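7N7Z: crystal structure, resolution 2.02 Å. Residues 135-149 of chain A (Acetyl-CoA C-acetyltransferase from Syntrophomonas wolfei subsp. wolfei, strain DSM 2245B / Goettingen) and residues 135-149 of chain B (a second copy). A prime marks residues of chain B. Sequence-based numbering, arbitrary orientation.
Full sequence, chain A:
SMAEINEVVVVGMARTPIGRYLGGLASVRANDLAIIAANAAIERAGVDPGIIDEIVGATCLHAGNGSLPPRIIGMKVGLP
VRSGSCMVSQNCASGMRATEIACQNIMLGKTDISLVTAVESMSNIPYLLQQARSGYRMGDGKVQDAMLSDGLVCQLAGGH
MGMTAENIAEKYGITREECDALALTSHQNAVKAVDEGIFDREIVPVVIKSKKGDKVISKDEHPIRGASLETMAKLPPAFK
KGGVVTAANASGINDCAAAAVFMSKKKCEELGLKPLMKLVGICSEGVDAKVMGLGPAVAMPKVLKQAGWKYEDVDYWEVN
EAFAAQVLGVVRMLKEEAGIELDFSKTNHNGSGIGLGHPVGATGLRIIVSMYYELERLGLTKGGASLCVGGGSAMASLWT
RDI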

ATOM      1  N   GLY A 135      -4.576  -0.299  11.456  1.00 30.80           N
ATOM      2  CA  GLY A 135      -5.197   0.844  10.812  1.00 31.29           C
ATOM      3  C   GLY A 135      -4.410   2.118  11.060  1.00 35.28           C
ATOM      4  O   GLY A 135      -3.834   2.322  12.136  1.00 33.07           O
ATOM      5  N   TYR A 136      -4.381   2.987  10.048  1.00 31.53           N
ATOM      6  CA  TYR A 136      -3.729   4.284  10.178  1.00 32.17           C
ATOM      7  C   TYR A 136      -4.611   5.306  10.883  1.00 36.41           C
ATOM      8  O   TYR A 136      -4.095   6.314  11.380  1.00 31.85           O
ATOM      9  N   ARG A 137      -5.922   5.064  10.941  1.00 36.78           N
ATOM     10  CA  ARG A 137      -6.855   5.921  11.666  1.00 38.03           C
ATOM     11  C   ARG A 137      -6.922   7.317  11.060  1.00 37.41           C
ATOM     12  O   ARG A 137      -7.982   7.740  10.586  1.00 38.93           O
ATOM     13  N   MET A 138      -5.808   8.043  11.075  1.00 33.68           N
ATOM     14  CA  MET A 138      -5.767   9.384  10.509  1.00 35.54           C
ATOM     15  C   MET A 138      -4.313   9.805  10.367  1.00 37.40           C
ATOM     16  O   MET A 138      -3.494   9.514  11.241  1.00 33.91           O
ATOM     17  N   GLY A 139      -4.006  10.481   9.273  1.00 33.05           N
ATOM     18  CA  GLY A 139      -2.656  10.949   9.040  1.00 36.54           C
ATOM     19  C   GLY A 139      -1.869  10.016   8.138  1.00 33.73           C
ATOM     20  O   GLY A 139      -2.128   8.810   8.059  1.00 31.57           O
ATOM     21  N   ASP A 140      -0.880  10.584   7.452  1.00 36.22           N
ATOM     22  CA  ASP A 140      -0.077   9.821   6.512  1.00 35.01           C
ATOM     23  C   ASP A 140       0.706   8.725   7.231  1.00 30.06           C
ATOM     24  O   ASP A 140       0.943   8.780   8.441  1.00 31.23           O
ATOM     25  N   GLY A 141       1.108   7.717   6.462  1.00 34.47           N
ATOM     26  CA  GLY A 141       1.949   6.652   6.968  1.00 34.83           C
ATOM     27  C   GLY A 141       3.155   6.417   6.081  1.00 37.29           C
ATOM     28  O   GLY A 141       3.418   7.204   5.166  1.00 35.85           O
ATOM     29  N   LYS A 142       3.883   5.330   6.325  1.00 33.83           N
ATOM     30  CA  LYS A 142       5.087   5.004   5.572  1.00 37.00           C
ATOM     31  C   LYS A 142       4.894   3.692   4.827  1.00 32.82           C
ATOM     32  O   LYS A 142       4.463   2.695   5.418  1.00 30.71           O
ATOM     33  N   VAL A 143       5.206   3.699   3.536  1.00 33.50           N
ATOM     34  CA  VAL A 143       5.307   2.483   2.736  1.00 32.22           C
ATOM     35  C   VAL A 143       6.798   2.185   2.628  1.00 33.81           C
ATOM     36  O   VAL A 143       7.527   2.830   1.866  1.00 29.96           O
ATOM     37  N   GLN A 144       7.257   1.210   3.406  1.00 27.54           N
ATOM     38  CA  GLN A 144       8.678   1.023   3.660  1.00 27.93           C
ATOM     39  C   GLN A 144       9.294   0.054   2.662  1.00 26.26           C
ATOM     40  O   GLN A 144       8.739  -1.018   2.396  1.00 27.94           O
ATOM     41  N   ASP A 145      10.447   0.434   2.122  1.00 28.43           N
ATOM     42  CA  ASP A 145      11.277  -0.468   1.326  1.00 25.62           C
ATOM     43  C   ASP A 145      11.964  -1.441   2.276  1.00 27.55           C
ATOM     44  O   ASP A 145      12.923  -1.083   2.964  1.00 29.85           O
ATOM     45  N   ALA A 146      11.471  -2.682   2.321  1.00 29.19           N
ATOM     46  CA  ALA A 146      12.033  -3.668   3.240  1.00 25.91           C
ATOM     47  C   ALA A 146      13.505  -3.932   2.956  1.00 33.13           C
ATOM     48  O   ALA A 146      14.273  -4.219   3.882  1.00 31.27           O
ATOM     49  N   MET A 147      13.912  -3.853   1.688  1.00 30.38           N
ATOM     50  CA  MET A 147      15.317  -4.035   1.345  1.00 30.60           C
ATOM     51  C   MET A 147      16.216  -3.141   2.185  1.00 33.30           C
ATOM     52  O   MET A 147      17.337  -3.531   2.532  1.00 30.20           O
ATOM     53  N   LEU A 148      15.740  -1.944   2.529  1.00 31.51           N
ATOM     54  CA  LEU A 148      16.511  -1.008   3.337  1.00 33.57           C
ATOM     55  C   LEU A 148      16.169  -1.120   4.819  1.00 34.44           C
ATOM     56  O   LEU A 148      17.060  -1.320   5.651  1.00 36.58           O
ATOM     57  N   SER A 149      14.885  -0.995   5.164  1.00 32.59           N
ATOM     58  CA  SER A 149      14.497  -0.989   6.571  1.00 34.93           C
ATOM     59  C   SER A 149      14.799  -2.325   7.237  1.00 34.25           C
ATOM     60  O   SER A 149      15.181  -2.365   8.413  1.00 34.34           O
TER
ATOM     61  N   GLY B 135       5.941   2.513  -9.681  1.00 31.19           N
ATOM     62  CA  GLY B 135       6.823   1.872  -8.728  1.00 30.09           C
ATOM     63  C   GLY B 135       7.625   2.874  -7.920  1.00 29.97           C
ATOM     64  O   GLY B 135       7.981   3.961  -8.391  1.00 31.17           O
ATOM     65  N   TYR B 136       7.912   2.507  -6.672  1.00 30.81           N
ATOM     66  CA  TYR B 136       8.789   3.303  -5.826  1.00 33.50           C
ATOM     67  C   TYR B 136      10.260   3.093  -6.158  1.00 29.90           C
ATOM     68  O   TYR B 136      11.105   3.838  -5.651  1.00 29.31           O
ATOM     69  N   ARG B 137      10.579   2.103  -6.992  1.00 32.06           N
ATOM     70  CA  ARG B 137      11.940   1.867  -7.463  1.00 30.95           C
ATOM     71  C   ARG B 137      12.886   1.535  -6.314  1.00 31.76           C
ATOM     72  O   ARG B 137      13.448   0.435  -6.266  1.00 31.13           O
ATOM     73  N   MET B 138      13.086   2.477  -5.395  1.00 29.31           N
ATOM     74  CA  MET B 138      13.929   2.245  -4.231  1.00 31.72           C
ATOM     75  C   MET B 138      13.635   3.323  -3.199  1.00 32.56           C
ATOM     76  O   MET B 138      13.263   4.446  -3.545  1.00 33.56           O
ATOM     77  N   GLY B 139      13.795   2.963  -1.931  1.00 31.42           N
ATOM     78  CA  GLY B 139      13.578   3.890  -0.842  1.00 30.27           C
ATOM     79  C   GLY B 139      12.121   3.964  -0.418  1.00 31.36           C
ATOM     80  O   GLY B 139      11.209   3.534  -1.124  1.00 32.97           O
ATOM     81  N   ASP B 140      11.912   4.530   0.767  1.00 30.66           N
ATOM     82  CA  ASP B 140      10.574   4.628   1.328  1.00 32.18           C
ATOM     83  C   ASP B 140       9.742   5.666   0.581  1.00 32.85           C
ATOM     84  O   ASP B 140      10.261   6.566  -0.086  1.00 35.76           O
ATOM     85  N   GLY B 141       8.426   5.529   0.709  1.00 34.68           N
ATOM     86  CA  GLY B 141       7.498   6.537   0.242  1.00 34.53           C
ATOM     87  C   GLY B 141       6.507   6.876   1.335  1.00 37.40           C
ATOM     88  O   GLY B 141       6.761   6.601   2.512  1.00 35.02           O
ATOM     89  N   LYS B 142       5.371   7.455   0.963  1.00 37.02           N
ATOM     90  CA  LYS B 142       4.318   7.796   1.908  1.00 39.43           C
ATOM     91  C   LYS B 142       3.013   7.158   1.462  1.00 36.29           C
ATOM     92  O   LYS B 142       2.659   7.217   0.280  1.00 37.00           O
ATOM     93  N   VAL B 143       2.312   6.539   2.406  1.00 36.23           N
ATOM     94  CA  VAL B 143       0.928   6.126   2.204  1.00 34.13           C
ATOM     95  C   VAL B 143       0.061   7.249   2.766  1.00 35.14           C
ATOM     96  O   VAL B 143       0.054   7.501   3.973  1.00 33.57           O
ATOM     97  N   GLN B 144      -0.655   7.937   1.881  1.00 33.03           N
ATOM     98  CA  GLN B 144      -1.232   9.240   2.178  1.00 32.84           C
ATOM     99  C   GLN B 144      -2.686   9.115   2.605  1.00 31.02           C
ATOM    100  O   GLN B 144      -3.467   8.395   1.975  1.00 29.29           O
ATOM    101  N   ASP B 145      -3.042   9.829   3.671  1.00 32.12           N
ATOM    102  CA  ASP B 145      -4.436   9.985   4.072  1.00 34.18           C
ATOM    103  C   ASP B 145      -5.082  11.001   3.137  1.00 30.91           C
ATOM    104  O   ASP B 145      -4.829  12.205   3.248  1.00 30.86           O
ATOM    105  N   ALA B 146      -5.912  10.519   2.209  1.00 32.22           N
ATOM    106  CA  ALA B 146      -6.473  11.401   1.190  1.00 31.87           C
ATOM    107  C   ALA B 146      -7.359  12.480   1.797  1.00 33.54           C
ATOM    108  O   ALA B 146      -7.438  13.591   1.259  1.00 31.97           O
ATOM    109  N   MET B 147      -8.042  12.177   2.904  1.00 32.67           N
ATOM    110  CA  MET B 147      -8.858  13.195   3.557  1.00 31.64           C
ATOM    111  C   MET B 147      -8.026  14.418   3.913  1.00 36.54           C
ATOM    112  O   MET B 147      -8.549  15.539   3.949  1.00 37.46           O
ATOM    113  N   LEU B 148      -6.736  14.227   4.178  1.00 34.26           N
ATOM    114  CA  LEU B 148      -5.840  15.334   4.486  1.00 38.24           C
ATOM    115  C   LEU B 148      -5.167  15.870   3.225  1.00 37.86           C
ATOM    116  O   LEU B 148      -5.292  17.056   2.902  1.00 37.53           O
ATOM    117  N   SER B 149      -4.467  14.998   2.495  1.00 38.94           N
ATOM    118  CA  SER B 149      -3.645  15.457   1.380  1.00 39.99           C
ATOM    119  C   SER B 149      -4.487  15.984   0.227  1.00 39.33           C
ATOM    120  O   SER B 149      -4.059  16.905  -0.478  1.00 43.92           O
TER

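What fills the apolar centre of this contact? The two valines do, each set against the tyrosine of the other chain. Val143 and Val143′ are both in the p rotamer and lie on the same face of the antiparallel pair of strands, buried. Val143 CG1 comes 3.4 Å from Tyr136′ CE2, and Val143′ CG1 approaches Tyr136 CE2 at 3.5 Å, the methyl meeting the ring obliquely in each case. Both tyrosines point their CA-to-CB bond toward the partner stretch and share the m rotamer with chi2 near 75°, so the arrangement repeats closely in the two copies.

Why is there room for these groups beside the strands? Gly141 and Gly141′ sit across from the valines, Gly141 pairing with Val143′, and neither has a side chain on that face. An ideal CB on Gly141 would clash with Tyr136 CE2 at 2.3 Å and with Val143′ CG1 at 2.9 Å; on Gly141′ it would fall 2.4 Å from Tyr136′ CE2. The bare glycines therefore let ring and methyl close over the backbone, while the strands join through Gly141 N to Val143′ O at 2.7 Å and Gly141′ N to Val143 O at 3.1 Å. The return bond from Val143′ N to Gly141 O measures 3.0 Å, whereas that from Val143 N to Gly141′ O is weak at 3.4 Å.

What do the leucines and methionines add farther out? Leu148 and Leu148′, both m then t, point toward the partner from the first turn of their helices. Leu148 CD1 lies 3.7 Å from Gly139′ CA, and Leu148′ CD1 is 3.6 Å from Gly139 CA. Leu148 CD1 also lies 4.5 Å from Met138′ CG, and Leu148′ CD1 lies 4.5 Å from Met138 CG, both looser contacts. The CA-to-CB bonds of Met138 and Met138′ point sideways, and chi1 and chi2 are t in both. Here the copies differ: Met147, in t, t, p, brings its CE to 3.8 Å from Met138′ SD, but Met147′ adopts another conformation and stays farther from the chain A stretch.

How do the aspartates hold the polar edge? Each Asp145 points toward the partner in the t rotamer and works in two directions. Asp145 OD2 accepts from Gly139′ N at 3.0 Å and Asp145′ OD2 from Gly139 N at 2.9 Å, while OD1 caps its own helix through a weak bond, from Met147 N to Asp145 OD1 at 3.0 Å and from Met147′ N to Asp145′ OD1 at 3.1 Å. The Asp140 side chains, both m, start sideways but end nearer the partner, where they take up the amide of the same aspartate: Asp145′ N donates to Asp140 OD2 at 2.9 Å, and Asp145 N to Asp140′ OD1 at 2.8 Å. On the face opposite the valines, the exposed lysines contribute less. Lys142 NZ stands 4.1 Å from Asp140′ OD2, beyond a salt bridge, and Lys142′ lays its CE 3.6 Å from Asp140 CB.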

ATOM      1  CB  TYR A 136      -3.324   4.802   8.795  1.00 32.95           C
ATOM      2  CG  TYR A 136      -2.325   3.909   8.089  1.00 32.31           C
ATOM      3  CD1 TYR A 136      -2.722   2.707   7.516  1.00 29.93           C
ATOM      4  CD2 TYR A 136      -0.985   4.263   8.003  1.00 34.41           C
ATOM      5  CE1 TYR A 136      -1.814   1.887   6.874  1.00 35.90           C
ATOM      6  CE2 TYR A 136      -0.069   3.449   7.361  1.00 33.20           C
ATOM      7  CZ  TYR A 136      -0.490   2.261   6.801  1.00 34.22           C
ATOM      8  OH  TYR A 136       0.413   1.442   6.164  1.00 36.84           O
ATOM      9  CB  ARG A 137      -6.468   6.001  13.145  1.00 39.41           C
ATOM     10  CG  ARG A 137      -7.106   4.920  14.012  1.00 44.43           C
ATOM     11  CD  ARG A 137      -6.844   3.521  13.461  1.00 45.26           C
ATOM     12  NE  ARG A 137      -7.518   2.486  14.239  1.00 48.99           N
ATOM     13  CZ  ARG A 137      -8.831   2.301  14.264  1.00 54.86           C
ATOM     14  NH1 ARG A 137      -9.652   3.068  13.563  1.00 47.82           N
ATOM     15  NH2 ARG A 137      -9.335   1.321  15.009  1.00 59.17           N
ATOM     16  CB  MET A 138      -6.525  10.386  11.390  1.00 36.96           C
ATOM     17  CG  MET A 138      -6.545  11.802  10.835  1.00 39.30           C
ATOM     18  SD  MET A 138      -7.964  12.750  11.410  1.00 46.40           S
ATOM     19  CE  MET A 138      -7.194  14.322  11.793  1.00 45.87           C
ATOM     20  CB  ASP A 140       0.893  10.742   5.772  1.00 33.76           C
ATOM     21  CG  ASP A 140       0.226  11.520   4.659  1.00 38.86           C
ATOM     22  OD1 ASP A 140       0.950  12.046   3.786  1.00 40.55           O
ATOM     23  OD2 ASP A 140      -1.020  11.606   4.654  1.00 38.52           O
ATOM     24  CB  LYS A 142       6.303   4.899   6.498  1.00 35.09           C
ATOM     25  CG  LYS A 142       7.014   6.219   6.743  1.00 42.92           C
ATOM     26  CD  LYS A 142       7.884   6.157   7.992  1.00 47.76           C
ATOM     27  CE  LYS A 142       8.886   5.012   7.916  1.00 48.42           C
ATOM     28  NZ  LYS A 142      10.193   5.366   8.540  1.00 60.48           N
ATOM     29  CB  VAL A 143       4.629   2.628   1.369  1.00 32.26           C
ATOM     30  CG1 VAL A 143       5.223   3.774   0.560  1.00 36.07           C
ATOM     31  CG2 VAL A 143       4.722   1.321   0.588  1.00 34.55           C
ATOM     32  CB  GLN A 144       8.896   0.507   5.082  1.00 28.04           C
ATOM     33  CG  GLN A 144       8.736   1.564   6.157  1.00 32.45           C
ATOM     34  CD  GLN A 144       8.882   0.994   7.553  1.00 34.29           C
ATOM     35  OE1 GLN A 144       7.891   0.724   8.232  1.00 33.54           O
ATOM     36  NE2 GLN A 144      10.123   0.803   7.988  1.00 33.48           N
ATOM     37  CB  ASP A 145      12.292   0.330   0.517  1.00 30.57           C
ATOM     38  CG  ASP A 145      13.085  -0.534  -0.443  1.00 27.18           C
ATOM     39  OD1 ASP A 145      13.043  -1.774  -0.311  1.00 27.86           O
ATOM     40  OD2 ASP A 145      13.749   0.030  -1.337  1.00 29.95           O
ATOM     41  CB  ALA A 146      11.241  -4.973   3.156  1.00 27.00           C
ATOM     42  CB  MET A 147      15.522  -3.744  -0.143  1.00 27.70           C
ATOM     43  CG  MET A 147      16.903  -4.088  -0.670  1.00 28.68           C
ATOM     44  SD  MET A 147      17.060  -3.708  -2.426  1.00 34.59           S
ATOM     45  CE  MET A 147      17.005  -1.920  -2.395  1.00 29.00           C
ATOM     46  CB  LEU A 148      16.265   0.424   2.851  1.00 33.91           C
ATOM     47  CG  LEU A 148      16.667   0.729   1.407  1.00 33.82           C
ATOM     48  CD1 LEU A 148      16.278   2.150   1.038  1.00 32.76           C
ATOM     49  CD2 LEU A 148      18.155   0.512   1.205  1.00 37.04           C
ATOM     50  CB  SER A 149      13.012  -0.641   6.703  1.00 33.27           C
ATOM     51  OG  SER A 149      12.195  -1.582   6.025  1.00 32.22           O
TER
ATOM     52  CB  TYR B 136       8.535   2.974  -4.352  1.00 32.31           C
ATOM     53  CG  TYR B 136       7.143   3.333  -3.878  1.00 33.93           C
ATOM     54  CD1 TYR B 136       6.052   2.539  -4.204  1.00 32.38           C
ATOM     55  CD2 TYR B 136       6.921   4.464  -3.104  1.00 36.82           C
ATOM     56  CE1 TYR B 136       4.778   2.863  -3.775  1.00 35.24           C
ATOM     57  CE2 TYR B 136       5.651   4.795  -2.669  1.00 35.37           C
ATOM     58  CZ  TYR B 136       4.583   3.992  -3.008  1.00 36.06           C
ATOM     59  OH  TYR B 136       3.314   4.317  -2.579  1.00 34.45           O
ATOM     60  CB  ARG B 137      12.456   3.082  -8.240  1.00 33.43           C
ATOM     61  CG  ARG B 137      11.409   3.776  -9.116  1.00 34.26           C
ATOM     62  CD  ARG B 137      10.680   2.805 -10.041  1.00 36.06           C
ATOM     63  NE  ARG B 137      11.587   2.092 -10.934  1.00 39.77           N
ATOM     64  CZ  ARG B 137      11.202   1.199 -11.835  1.00 39.46           C
ATOM     65  NH1 ARG B 137       9.927   0.878 -11.991  1.00 33.48           N
ATOM     66  NH2 ARG B 137      12.119   0.613 -12.600  1.00 37.67           N
ATOM     67  CB  MET B 138      15.418   2.245  -4.600  1.00 36.83           C
ATOM     68  CG  MET B 138      16.340   1.880  -3.441  1.00 32.77           C
ATOM     69  SD  MET B 138      18.000   1.407  -3.963  1.00 52.43           S
ATOM     70  CE  MET B 138      18.869   2.962  -3.767  1.00 52.03           C
ATOM     71  CB  ASP B 140      10.634   5.009   2.809  1.00 33.19           C
ATOM     72  CG  ASP B 140      11.221   3.914   3.674  1.00 34.74           C
ATOM     73  OD1 ASP B 140      11.438   2.794   3.168  1.00 37.17           O
ATOM     74  OD2 ASP B 140      11.463   4.179   4.871  1.00 36.85           O
ATOM     75  CB  LYS B 142       4.143   9.314   2.020  1.00 43.30           C
ATOM     76  CG  LYS B 142       5.350  10.041   2.594  1.00 49.63           C
ATOM     77  CD  LYS B 142       4.943  11.310   3.334  1.00 53.36           C
ATOM     78  CE  LYS B 142       4.313  10.999   4.687  1.00 55.18           C
ATOM     79  NZ  LYS B 142       5.296  10.429   5.654  1.00 57.95           N
ATOM     80  CB  VAL B 143       0.630   4.770   2.862  1.00 34.54           C
ATOM     81  CG1 VAL B 143       1.094   4.731   4.316  1.00 35.27           C
ATOM     82  CG2 VAL B 143      -0.852   4.436   2.756  1.00 36.49           C
ATOM     83  CB  GLN B 144      -1.134  10.156   0.957  1.00 34.29           C
ATOM     84  CG  GLN B 144       0.149  10.958   0.883  1.00 38.64           C
ATOM     85  CD  GLN B 144       0.330  11.632  -0.459  1.00 35.85           C
ATOM     86  OE1 GLN B 144       0.724  10.996  -1.435  1.00 32.16           O
ATOM     87  NE2 GLN B 144       0.040  12.925  -0.514  1.00 38.34           N
ATOM     88  CB  ASP B 145      -4.525  10.428   5.529  1.00 30.79           C
ATOM     89  CG  ASP B 145      -5.951  10.459   6.042  1.00 33.12           C
ATOM     90  OD1 ASP B 145      -6.881  10.460   5.209  1.00 30.84           O
ATOM     91  OD2 ASP B 145      -6.142  10.480   7.274  1.00 30.29           O
ATOM     92  CB  ALA B 146      -7.261  10.585   0.167  1.00 33.05           C
ATOM     93  CB  MET B 147      -9.517  12.618   4.811  1.00 33.14           C
ATOM     94  CG  MET B 147     -10.385  13.613   5.580  1.00 32.03           C
ATOM     95  SD  MET B 147     -10.369  13.346   7.360  1.00 45.17           S
ATOM     96  CE  MET B 147     -10.843  11.625   7.449  1.00 31.33           C
ATOM     97  CB  LEU B 148      -4.787  14.882   5.505  1.00 37.82           C
ATOM     98  CG  LEU B 148      -5.319  14.329   6.828  1.00 36.59           C
ATOM     99  CD1 LEU B 148      -4.162  13.904   7.716  1.00 43.90           C
ATOM    100  CD2 LEU B 148      -6.191  15.352   7.534  1.00 37.96           C
ATOM    101  CB  SER B 149      -2.738  14.321   0.900  1.00 39.33           C
ATOM    102  OG  SER B 149      -3.496  13.227   0.411  1.00 39.09           O
TER